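Long-range contacts in L-threonine-O-3-phosphate decarboxylase (Porphyromonas gingivalis, PDB 3FKD), which probably binds pyridoxal 5'-phosphate and uses it to decarboxylate L-threonine O-3-phosphate: residues L93-S98 against C133-P138; P117-I122 against N140-L145. One frame throughout, in Å; residues are numbered along the deposited sequence.

In the fold
After the N-terminal helices, strand 70-73 and helix 75-86, the chain enters strand 91-96. A beta-alpha-beta crossover through helix 100-108 leads to strand 112-117, which lies parallel to strand 91-96 and pairs with one edge of it. Residues 117-122 then turn away from the sheet, and the chain re-enters it as strand 132-136. There contact 1 closes a loop by joining 93-98 to 133-138. A few residues on, contact 2 closes a second loop between 117-122 and 140-145. Because the four segments alternate, the two loops cross. The contacts meet directly: Ile96 O lies 2.9 Å from Ser118 N, a probable hydrogen bond, so the sheet interior and the loops at its strand ends are tied together.

Contact 1. Residues L93-S98 against C133-P138; sequences LIAIPS and CWLCNP
Two neighbouring parallel strands, 91-96 and 132-136, form this contact within the seven-stranded mixed sheet of the large domain of class I and II aminotransferases. It illustrates how two strands can be paired at one end and diverge toward the other. Leu93 pairs with Cys133 and Ile94 with Trp134, while the CA atoms of Ala95 and Leu135 have already moved 6.6 Å apart. The linking bond runs from Trp134 N to Leu93 O, 3.0 Å long and close to straight at 161°, with the donor meeting the carbonyl almost along its C=O axis. Leu93 O also takes a CA-H...O contact from Cys133 CA at 3.3 Å. It lies near the plane of the Trp134 ring, at its edge, with Leu93 O 3.8 Å from Trp134 CD1.

On one face Ile94 and Trp134 stand side by side, pointing the same way. Each has its first branch anti to the carbonyl carbon (chi1 -57° and -60°), which brings Ile94 CG1 to 4.1 Å from Trp134 CD1. The indole is anchored at its polar end by NE1, bonded to Ser92 OG. Leu93 and Cys133 share the other face, in looser contact. Further along, Leu135 CD2 bends back to touch Ala95 CB at 4.1 Å. Beyond the strand, Ser98 OG donates to Ala95 O at 2.7 Å, in the carbonyl plane, a bond that spans the cis peptide before Pro97.

Helix 100-108 packs on the Ile94 and Trp134 face through Tyr102 and Cys106, while Phe127 and Met130 touch Leu93 from the other. Strand 112-117 flanks 91-96, and strand 162-166 flanks 132-136, where Phe163 packs against Cys133 and Leu135.

Contact 2. Residues P117-I122 against N140-L145; sequences PSNEDI and NPDGRL
Arg144 leaves the backbone with CG anti to its N (chi1 -174°), and its side chain runs alongside the type I turn 117-120, past Asn119 and Ser118. Arg144 CB lies 3.9 Å from Asn119 OD1, and CG presses closer to Asn119 OD1, at 3.3 Å. The chain then bends at chi2 and chi3 (-91° and -32°), so that CD passes alongside Ser118 O and NE stays 4.1 Å from Ser118 O. Ser118 CB lies over one face of the guanidinium, 3.2 Å from Arg144 NH1 and 4.0 Å from NH2, with CZ between. NH1 gives a weak, bent hydrogen bond to Ser118 O, 2.8 Å long, near Ile122 CG2. Residues 140-143 end the Asn-Pro-Asn-Asn-Pro-Asp-Gly loop of class I and II aminotransferases, which in relatives borders the cofactor pocket; Gly143 here has positive phi. On that loop Asp142 OD2 receives a very short hydrogen bond from Ser118 OG, 2.4 Å, nearly along its C-O axis. Ser118 OG has a second partner in Ile96 O, so its one proton is probably shared or alternates between them. The tips of Asn119 and Asp142 approach without a direct hydrogen bond; a water links them, accepting from Asn119 ND2 and donating to Asp142 OD2.

Contact 1. Residues L93-S98 against C133-P138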
loop_
_atom_site.group_PDB
_atom_site.type_symbol
_atom_site.label_atom_id
_atom_site.label_comp_id
_atom_site.label_asym_id
_atom_site.label_seq_id
_atom_site.Cartn_x
_atom_site.Cartn_y
_atom_site.Cartn_z
ATOM N N LEU A 93 4.473 22.404 -11.823
ATOM C CA LEU A 93 3.541 23.485 -11.557
ATOM C C LEU A 93 2.359 22.903 -10.799
ATOM O O LEU A 93 1.668 22.023 -11.303
ATOM C CB LEU A 93 3.047 24.095 -12.888
ATOM C CG LEU A 93 2.210 25.397 -12.873
ATOM C CD1 LEU A 93 2.926 26.507 -12.103
ATOM C CD2 LEU A 93 1.850 25.878 -14.270
ATOM N N ILE A 94 2.125 23.380 -9.590
ATOM C CA ILE A 94 1.003 22.902 -8.806
ATOM C C ILE A 94 0.018 24.054 -8.447
ATOM O O ILE A 94 0.406 25.049 -7.852
ATOM C CB ILE A 94 1.514 22.234 -7.527
ATOM C CG1 ILE A 94 2.485 21.076 -7.857
ATOM C CG2 ILE A 94 0.371 21.776 -6.686
ATOM C CD1 ILE A 94 3.141 20.431 -6.641
ATOM N N ALA A 95 -1.248 23.932 -8.824
ATOM C CA ALA A 95 -2.240 24.898 -8.382
ATOM C C ALA A 95 -2.531 24.723 -6.891
ATOM O O ALA A 95 -2.562 23.620 -6.400
ATOM C CB ALA A 95 -3.499 24.778 -9.194
ATOM N N ILE A 96 -2.700 25.823 -6.174
ATOM C CA ILE A 96 -3.041 25.785 -4.766
ATOM C C ILE A 96 -4.238 26.717 -4.487
ATOM O O ILE A 96 -4.517 27.646 -5.257
ATOM C CB ILE A 96 -1.850 26.229 -3.902
ATOM C CG1 ILE A 96 -1.194 27.463 -4.513
ATOM C CG2 ILE A 96 -0.825 25.124 -3.771
ATOM C CD1 ILE A 96 -0.363 28.284 -3.542
ATOM N N PRO A 97 -4.980 26.460 -3.403
ATOM C CA PRO A 97 -4.758 25.280 -2.567
ATOM C C PRO A 97 -5.109 23.996 -3.324
ATOM O O PRO A 97 -5.824 24.047 -4.349
ATOM C CB PRO A 97 -5.712 25.483 -1.389
ATOM C CG PRO A 97 -6.618 26.636 -1.764
ATOM C CD PRO A 97 -6.241 27.160 -3.106
ATOM N N SER A 98 -4.619 22.863 -2.813
ATOM C CA SER A 98 -4.868 21.536 -3.391
ATOM C C SER A 98 -4.474 20.434 -2.414
ATOM O O SER A 98 -3.852 20.695 -1.398
ATOM C CB SER A 98 -4.108 21.372 -4.698
ATOM O OG SER A 98 -2.740 21.724 -4.525
ATOM N N CYS A 133 2.217 19.477 -14.749
ATOM C CA CYS A 133 1.228 20.323 -14.140
ATOM C C CYS A 133 0.168 19.454 -13.456
ATOM O O CYS A 133 -0.409 18.560 -14.073
ATOM C CB CYS A 133 0.587 21.223 -15.193
ATOM S SG CYS A 133 -0.661 22.289 -14.512
ATOM N N TRP A 134 -0.095 19.749 -12.188
ATOM C CA TRP A 134 -0.932 18.915 -11.340
ATOM C C TRP A 134 -2.295 19.566 -11.026
ATOM O O TRP A 134 -2.393 20.543 -10.276
ATOM C CB TRP A 134 -0.176 18.575 -10.049
ATOM C CG TRP A 134 1.161 17.817 -10.244
ATOM C CD1 TRP A 134 2.310 18.286 -10.850
ATOM C CD2 TRP A 134 1.473 16.486 -9.799
ATOM N NE1 TRP A 134 3.296 17.320 -10.819
ATOM C CE2 TRP A 134 2.823 16.225 -10.158
ATOM C CE3 TRP A 134 0.752 15.504 -9.106
ATOM C CZ2 TRP A 134 3.453 15.023 -9.873
ATOM C CZ3 TRP A 134 1.376 14.292 -8.825
ATOM C CH2 TRP A 134 2.731 14.068 -9.214
ATOM N N LEU A 135 -3.355 19.029 -11.606
ATOM C CA LEU A 135 -4.681 19.590 -11.395
ATOM C C LEU A 135 -5.638 18.582 -10.813
ATOM O O LEU A 135 -5.411 17.368 -10.844
ATOM C CB LEU A 135 -5.241 20.137 -12.699
ATOM C CG LEU A 135 -4.245 21.133 -13.285
ATOM C CD1 LEU A 135 -4.507 21.380 -14.750
ATOM C CD2 LEU A 135 -4.248 22.428 -12.465
ATOM N N CYS A 136 -6.708 19.086 -10.248
ATOM C CA CYS A 136 -7.735 18.199 -9.745
ATOM C C CYS A 136 -9.032 18.909 -10.023
ATOM O O CYS A 136 -9.198 20.075 -9.701
ATOM C CB CYS A 136 -7.509 17.888 -8.262
ATOM S SG CYS A 136 -8.824 17.003 -7.437
ATOM N N ASN A 137 -9.940 18.197 -10.660
ATOM C CA ASN A 137 -11.136 18.819 -11.168
ATOM C C ASN A 137 -12.347 17.918 -10.911
ATOM O O ASN A 137 -12.400 16.810 -11.447
ATOM C CB ASN A 137 -10.934 19.093 -12.670
ATOM C CG ASN A 137 -12.117 19.782 -13.288
ATOM O OD1 ASN A 137 -12.655 20.689 -12.700
ATOM N ND2 ASN A 137 -12.541 19.349 -14.455
ATOM N N PRO A 138 -13.309 18.374 -10.071
ATOM C CA PRO A 138 -13.306 19.629 -9.297
ATOM C C PRO A 138 -12.282 19.550 -8.182
ATOM O O PRO A 138 -12.049 18.471 -7.659
ATOM C CB PRO A 138 -14.718 19.675 -8.691
ATOM C CG PRO A 138 -15.146 18.309 -8.644
ATOM C CD PRO A 138 -14.576 17.658 -9.884
#

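Contact 2. Residues P117-I122 against N140-L145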
loop_
_atom_site.group_PDB
_atom_site.type_symbol
_atom_site.label_atom_id
_atom_site.label_comp_id
_atom_site.label_asym_id
_atom_site.label_seq_id
_atom_site.Cartn_x
_atom_site.Cartn_y
_atom_site.Cartn_z
ATOM N N PRO A 117 -2.291 29.985 -8.345
ATOM C CA PRO A 117 -3.614 30.095 -7.716
ATOM C C PRO A 117 -4.724 29.388 -8.506
ATOM O O PRO A 117 -4.926 29.698 -9.674
ATOM C CB PRO A 117 -3.873 31.606 -7.699
ATOM C CG PRO A 117 -2.597 32.267 -8.070
ATOM C CD PRO A 117 -1.859 31.265 -8.929
ATOM N N SER A 118 -5.426 28.453 -7.875
ATOM C CA SER A 118 -6.482 27.722 -8.569
ATOM C C SER A 118 -7.643 28.624 -9.032
ATOM O O SER A 118 -8.327 28.314 -10.019
ATOM C CB SER A 118 -7.005 26.546 -7.733
ATOM O OG SER A 118 -7.404 26.950 -6.444
ATOM N N ASN A 119 -7.876 29.746 -8.361
ATOM C CA ASN A 119 -8.983 30.567 -8.848
ATOM C C ASN A 119 -8.573 31.761 -9.683
ATOM O O ASN A 119 -9.220 32.801 -9.707
ATOM C CB ASN A 119 -10.006 30.876 -7.764
ATOM C CG ASN A 119 -11.039 29.749 -7.628
ATOM O OD1 ASN A 119 -11.704 29.369 -8.615
ATOM N ND2 ASN A 119 -11.161 29.194 -6.418
ATOM N N GLU A 120 -7.470 31.559 -10.382
ATOM C CA GLU A 120 -7.026 32.446 -11.426
ATOM C C GLU A 120 -6.813 31.458 -12.559
ATOM O O GLU A 120 -6.757 30.248 -12.326
ATOM C CB GLU A 120 -5.789 33.201 -10.953
ATOM C CG GLU A 120 -6.019 33.661 -9.478
ATOM C CD GLU A 120 -5.080 34.767 -8.995
ATOM O OE1 GLU A 120 -4.189 35.177 -9.786
ATOM O OE2 GLU A 120 -5.228 35.209 -7.814
ATOM N N ASP A 121 -6.809 31.936 -13.790
ATOM C CA ASP A 121 -6.970 31.016 -14.897
ATOM C C ASP A 121 -5.648 30.331 -15.139
ATOM O O ASP A 121 -4.671 30.980 -15.516
ATOM C CB ASP A 121 -7.425 31.754 -16.148
ATOM C CG ASP A 121 -7.600 30.842 -17.337
ATOM O OD1 ASP A 121 -7.461 29.613 -17.169
ATOM O OD2 ASP A 121 -7.876 31.355 -18.445
ATOM N N ILE A 122 -5.613 29.022 -14.911
ATOM C CA ILE A 122 -4.395 28.276 -15.109
ATOM C C ILE A 122 -3.966 28.269 -16.579
ATOM O O ILE A 122 -2.789 28.058 -16.900
ATOM C CB ILE A 122 -4.543 26.868 -14.544
ATOM C CG1 ILE A 122 -5.912 26.302 -14.914
ATOM C CG2 ILE A 122 -4.458 26.919 -13.017
ATOM C CD1 ILE A 122 -6.059 25.933 -16.371
ATOM N N ASN A 140 -10.101 19.870 -4.676
ATOM C CA ASN A 140 -10.074 19.814 -3.213
ATOM C C ASN A 140 -9.060 20.877 -2.759
ATOM O O ASN A 140 -7.921 20.798 -3.136
ATOM C CB ASN A 140 -9.583 18.392 -2.843
ATOM C CG ASN A 140 -9.228 18.213 -1.374
ATOM O OD1 ASN A 140 -9.757 18.879 -0.489
ATOM N ND2 ASN A 140 -8.341 17.262 -1.111
ATOM N N PRO A 141 -9.465 21.867 -1.930
ATOM C CA PRO A 141 -10.689 22.010 -1.135
ATOM C C PRO A 141 -11.682 23.000 -1.739
ATOM O O PRO A 141 -12.784 23.114 -1.235
ATOM C CB PRO A 141 -10.138 22.611 0.169
ATOM C CG PRO A 141 -8.782 23.251 -0.202
ATOM C CD PRO A 141 -8.601 23.039 -1.680
ATOM N N ASP A 142 -11.250 23.698 -2.786
ATOM C CA ASP A 142 -11.913 24.826 -3.456
ATOM C C ASP A 142 -13.227 24.521 -4.127
ATOM O O ASP A 142 -14.121 25.359 -4.186
ATOM C CB ASP A 142 -11.025 25.235 -4.630
ATOM C CG ASP A 142 -10.295 26.444 -4.354
ATOM O OD1 ASP A 142 -10.638 27.038 -3.317
ATOM O OD2 ASP A 142 -9.382 26.796 -5.126
ATOM N N GLY A 143 -13.260 23.351 -4.760
ATOM C CA GLY A 143 -14.332 22.986 -5.665
ATOM C C GLY A 143 -14.162 23.673 -7.001
ATOM O O GLY A 143 -15.104 23.736 -7.782
ATOM N N ARG A 144 -12.985 24.216 -7.269
ATOM C CA ARG A 144 -12.775 24.910 -8.530
ATOM C C ARG A 144 -12.972 23.915 -9.649
ATOM O O ARG A 144 -12.489 22.813 -9.577
ATOM C CB ARG A 144 -11.385 25.530 -8.588
ATOM C CG ARG A 144 -11.139 26.381 -9.808
ATOM C CD ARG A 144 -10.541 25.607 -10.999
ATOM N NE ARG A 144 -9.649 24.496 -10.620
ATOM C CZ ARG A 144 -8.319 24.564 -10.534
ATOM N NH1 ARG A 144 -7.696 25.714 -10.797
ATOM N NH2 ARG A 144 -7.605 23.481 -10.190
ATOM N N LEU A 145 -13.714 24.282 -10.677
ATOM C CA LEU A 145 -14.008 23.338 -11.748
ATOM C C LEU A 145 -13.710 23.987 -13.080
ATOM O O LEU A 145 -14.238 25.054 -13.392
ATOM C CB LEU A 145 -15.471 22.863 -11.693
ATOM C CG LEU A 145 -15.902 21.710 -12.645
ATOM C CD1 LEU A 145 -15.536 20.369 -12.099
ATOM C CD2 LEU A 145 -17.431 21.707 -12.957
HETATM O O HOH W 1 -9.088 29.308 -4.036
#